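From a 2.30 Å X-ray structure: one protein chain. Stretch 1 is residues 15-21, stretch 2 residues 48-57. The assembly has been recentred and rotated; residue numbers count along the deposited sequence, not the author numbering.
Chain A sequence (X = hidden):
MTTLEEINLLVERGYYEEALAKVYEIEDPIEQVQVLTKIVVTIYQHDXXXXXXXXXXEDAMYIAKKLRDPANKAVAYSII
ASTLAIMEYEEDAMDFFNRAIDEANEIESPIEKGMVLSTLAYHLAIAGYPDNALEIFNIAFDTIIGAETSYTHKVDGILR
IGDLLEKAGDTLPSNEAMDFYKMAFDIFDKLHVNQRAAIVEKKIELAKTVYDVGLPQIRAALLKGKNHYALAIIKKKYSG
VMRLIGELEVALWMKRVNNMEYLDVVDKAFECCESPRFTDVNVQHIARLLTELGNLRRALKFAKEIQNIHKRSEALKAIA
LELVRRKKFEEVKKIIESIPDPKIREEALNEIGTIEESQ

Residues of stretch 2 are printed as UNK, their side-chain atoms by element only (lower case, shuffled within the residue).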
# COMPACT_ATOMS: atom_id res chain seq x y z
N TYR A 15 -25.67 21.53 -11.10
CA TYR A 15 -26.66 21.23 -12.14
C TYR A 15 -26.63 19.75 -12.53
O TYR A 15 -26.36 19.40 -13.68
CB TYR A 15 -26.41 22.10 -13.37
CG TYR A 15 -27.04 23.48 -13.28
CD1 TYR A 15 -26.47 24.48 -12.49
CD2 TYR A 15 -28.21 23.77 -13.96
CE1 TYR A 15 -27.04 25.74 -12.40
CE2 TYR A 15 -28.79 25.02 -13.88
CZ TYR A 15 -28.20 26.00 -13.11
OH TYR A 15 -28.78 27.25 -13.03
N TYR A 16 -26.92 18.89 -11.55
CA TYR A 16 -26.78 17.44 -11.71
C TYR A 16 -27.60 16.83 -12.84
O TYR A 16 -27.10 16.00 -13.60
CB TYR A 16 -27.09 16.74 -10.39
CG TYR A 16 -26.08 17.01 -9.30
CD1 TYR A 16 -24.93 16.26 -9.21
CD2 TYR A 16 -26.28 18.03 -8.38
CE1 TYR A 16 -24.00 16.50 -8.22
CE2 TYR A 16 -25.35 18.28 -7.38
CZ TYR A 16 -24.21 17.51 -7.30
OH TYR A 16 -23.27 17.74 -6.33
N GLU A 17 -28.85 17.24 -12.98
CA GLU A 17 -29.71 16.65 -13.99
C GLU A 17 -29.15 16.87 -15.40
O GLU A 17 -29.26 16.00 -16.26
CB GLU A 17 -31.12 17.22 -13.88
CG GLU A 17 -32.11 16.71 -14.91
CD GLU A 17 -33.52 17.22 -14.65
OE1 GLU A 17 -33.85 17.49 -13.48
OE2 GLU A 17 -34.29 17.37 -15.63
N GLU A 18 -28.52 18.02 -15.61
CA GLU A 18 -27.98 18.36 -16.91
C GLU A 18 -26.68 17.63 -17.19
O GLU A 18 -26.43 17.21 -18.31
CB GLU A 18 -27.75 19.85 -17.03
CG GLU A 18 -28.89 20.60 -17.63
CD GLU A 18 -28.60 22.07 -17.67
OE1 GLU A 18 -27.53 22.44 -18.20
OE2 GLU A 18 -29.43 22.86 -17.16
N ALA A 19 -25.85 17.51 -16.15
CA ALA A 19 -24.62 16.74 -16.23
C ALA A 19 -24.90 15.32 -16.68
O ALA A 19 -24.20 14.78 -17.55
CB ALA A 19 -23.91 16.71 -14.89
N LEU A 20 -25.91 14.72 -16.08
CA LEU A 20 -26.23 13.33 -16.36
C LEU A 20 -26.79 13.23 -17.77
O LEU A 20 -26.61 12.22 -18.45
CB LEU A 20 -27.22 12.78 -15.34
CG LEU A 20 -26.75 12.88 -13.88
CD1 LEU A 20 -27.88 12.53 -12.93
CD2 LEU A 20 -25.51 12.01 -13.62
N ALA A 21 -27.46 14.28 -18.22
CA ALA A 21 -28.03 14.28 -19.56
C ALA A 21 -26.91 14.30 -20.60
O ALA A 21 -27.07 13.80 -21.71
CB ALA A 21 -28.95 15.45 -19.74
N UNK A 48 -22.29 15.94 -0.91
CA UNK A 48 -23.22 16.51 -1.86
C UNK A 48 -24.56 15.84 -1.67
O UNK A 48 -24.73 15.05 -0.74
N UNK A 49 -25.52 16.13 -2.57
CA UNK A 49 -26.91 15.67 -2.45
C UNK A 49 -27.03 14.16 -2.57
O UNK A 49 -27.14 13.64 -3.68
c UNK A 49 -25.27 16.83 -3.84
c UNK A 49 -27.61 16.36 -3.63
c UNK A 49 -26.53 16.58 -4.62
N UNK A 50 -27.04 13.47 -1.44
CA UNK A 50 -27.04 12.01 -1.43
C UNK A 50 -28.25 11.40 -2.16
O UNK A 50 -28.19 10.25 -2.59
s UNK A 50 -24.28 10.79 0.25
c UNK A 50 -23.12 11.11 1.58
c UNK A 50 -26.95 11.49 0.01
c UNK A 50 -25.66 11.83 0.74
N UNK A 51 -29.32 12.16 -2.33
CA UNK A 51 -30.54 11.63 -2.95
C UNK A 51 -30.46 11.49 -4.47
O UNK A 51 -31.42 11.07 -5.11
c UNK A 51 -31.77 12.45 -2.54
o UNK A 51 -31.06 16.02 -3.16
c UNK A 51 -31.90 13.79 -3.25
o UNK A 51 -30.19 14.56 -1.76
c UNK A 51 -30.98 14.87 -2.68
N UNK A 52 -29.32 11.85 -5.05
CA UNK A 52 -29.09 11.62 -6.48
C UNK A 52 -28.49 10.24 -6.74
O UNK A 52 -28.65 9.67 -7.83
c UNK A 52 -29.74 14.07 -8.75
c UNK A 52 -28.92 15.20 -6.99
n UNK A 52 -29.69 16.07 -7.73
c UNK A 52 -30.20 15.41 -8.81
c UNK A 52 -28.91 13.96 -7.58
c UNK A 52 -28.18 12.71 -7.08
c UNK A 52 -30.12 13.18 -9.75
c UNK A 52 -31.03 15.86 -9.83
c UNK A 52 -31.40 14.96 -10.79
c UNK A 52 -30.96 13.63 -10.76
N UNK A 53 -27.80 9.70 -5.74
CA UNK A 53 -27.04 8.44 -5.85
C UNK A 53 -27.80 7.20 -6.39
O UNK A 53 -27.27 6.49 -7.25
c UNK A 53 -25.24 9.22 -4.26
c UNK A 53 -25.65 6.73 -4.57
c UNK A 53 -24.34 8.97 -3.06
c UNK A 53 -26.29 8.12 -4.53
N UNK A 54 -29.02 6.95 -5.89
CA UNK A 54 -29.74 5.77 -6.40
C UNK A 54 -30.06 5.88 -7.88
O UNK A 54 -29.90 4.89 -8.61
c UNK A 54 -30.67 6.47 -4.31
c UNK A 54 -29.76 7.58 -4.78
c UNK A 54 -31.04 5.78 -5.58
N UNK A 55 -30.50 7.05 -8.32
CA UNK A 55 -30.86 7.25 -9.73
C UNK A 55 -29.66 7.10 -10.67
O UNK A 55 -29.78 6.57 -11.78
c UNK A 55 -31.51 8.61 -9.92
o UNK A 55 -31.79 8.81 -11.29
N UNK A 56 -28.50 7.58 -10.24
CA UNK A 56 -27.30 7.49 -11.04
C UNK A 56 -26.80 6.05 -11.15
O UNK A 56 -26.42 5.59 -12.23
c UNK A 56 -25.53 10.67 -9.65
c UNK A 56 -24.93 8.24 -11.32
c UNK A 56 -26.17 8.34 -10.45
c UNK A 56 -26.59 9.80 -10.31
N UNK A 57 -26.78 5.35 -10.02
CA UNK A 57 -26.36 3.94 -10.01
C UNK A 57 -27.27 3.10 -10.91
O UNK A 57 -26.79 2.22 -11.65
c UNK A 57 -25.17 3.89 -7.73
s UNK A 57 -23.53 3.62 -8.42
c UNK A 57 -26.33 3.39 -8.58
c UNK A 57 -22.60 3.63 -6.92

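Position 48 has no side-chain atom and makes no contact with stretch 1; it is Gly48. At position 49 three carbons close a ring onto the backbone N. One ring carbon, the one bonded to N, approaches Tyr16 OH to 3.3 Å, and the ring packs against the tyrosine side chain. This is Pro49, whose CG also lies 3.4 Å from Tyr16 CE2.

Position 50 has an unbranched side chain of two carbons, a sulfur and a terminal carbon: Met50. Position 51 bears three carbons, the third carrying two oxygens; it is Glu51, and like Met50 it makes no contact. Position 52 is the largest side chain of the stretch, with one carbon leading into fused five- and six-membered rings that hold eight carbons and one nitrogen. These rings touch Tyr16, Glu17 and Leu20; the fused ring system with its single nitrogen is that of Trp52. Its backbone N donates a hydrogen bond to Pro49 O (3.1 Å), closing a turn between the two residues that both touch Tyr16.

Position 53 has four carbons, forked at the first, with one arm two carbons long, and it does not reach stretch 1: Ile53. At position 54 three carbons again close onto the backbone N: Pro54. Position 55 has one carbon and one oxygen; its CA-to-CB bond points toward stretch 1, but its oxygen stays 5.6 Å from Leu20 CD1, so it makes no contact; this is Ser55. Position 56 repeats the forked four-carbon pattern. Its CA-to-CB bond points sideways, yet the end of the side chain comes nearer, and this is Ile56, with CG1 4.0 Å from Leu20 CD1. Position 57, two carbons, a sulfur and a carbon without branching, is out of reach: Met57.

The contact is apolar and aromatic, with no hydrogen bonds across it, and buries 330 Å² in total. Trp52 is its centre. Tyr16 CB sits over one face of the indole, 3.7 Å from Trp52 CE2, in a CH-pi arrangement, while the tyrosine ring forms an offset stack with the five-membered ring, centroids 4.9 Å apart and planes inclined by 30°. Glu17 contributes through its aliphatic base, CB lying 3.8 Å from Trp52 CH2. One helical turn beyond Tyr16, Leu20 CD1 reaches Trp52 CZ3 at 3.9 Å and also touches Ile56. Tyr16 and Leu20, four residues apart, thus pair with Trp52 and Ile56, also four apart.

Stretch 2 (48-57) GPMEWIPSIM
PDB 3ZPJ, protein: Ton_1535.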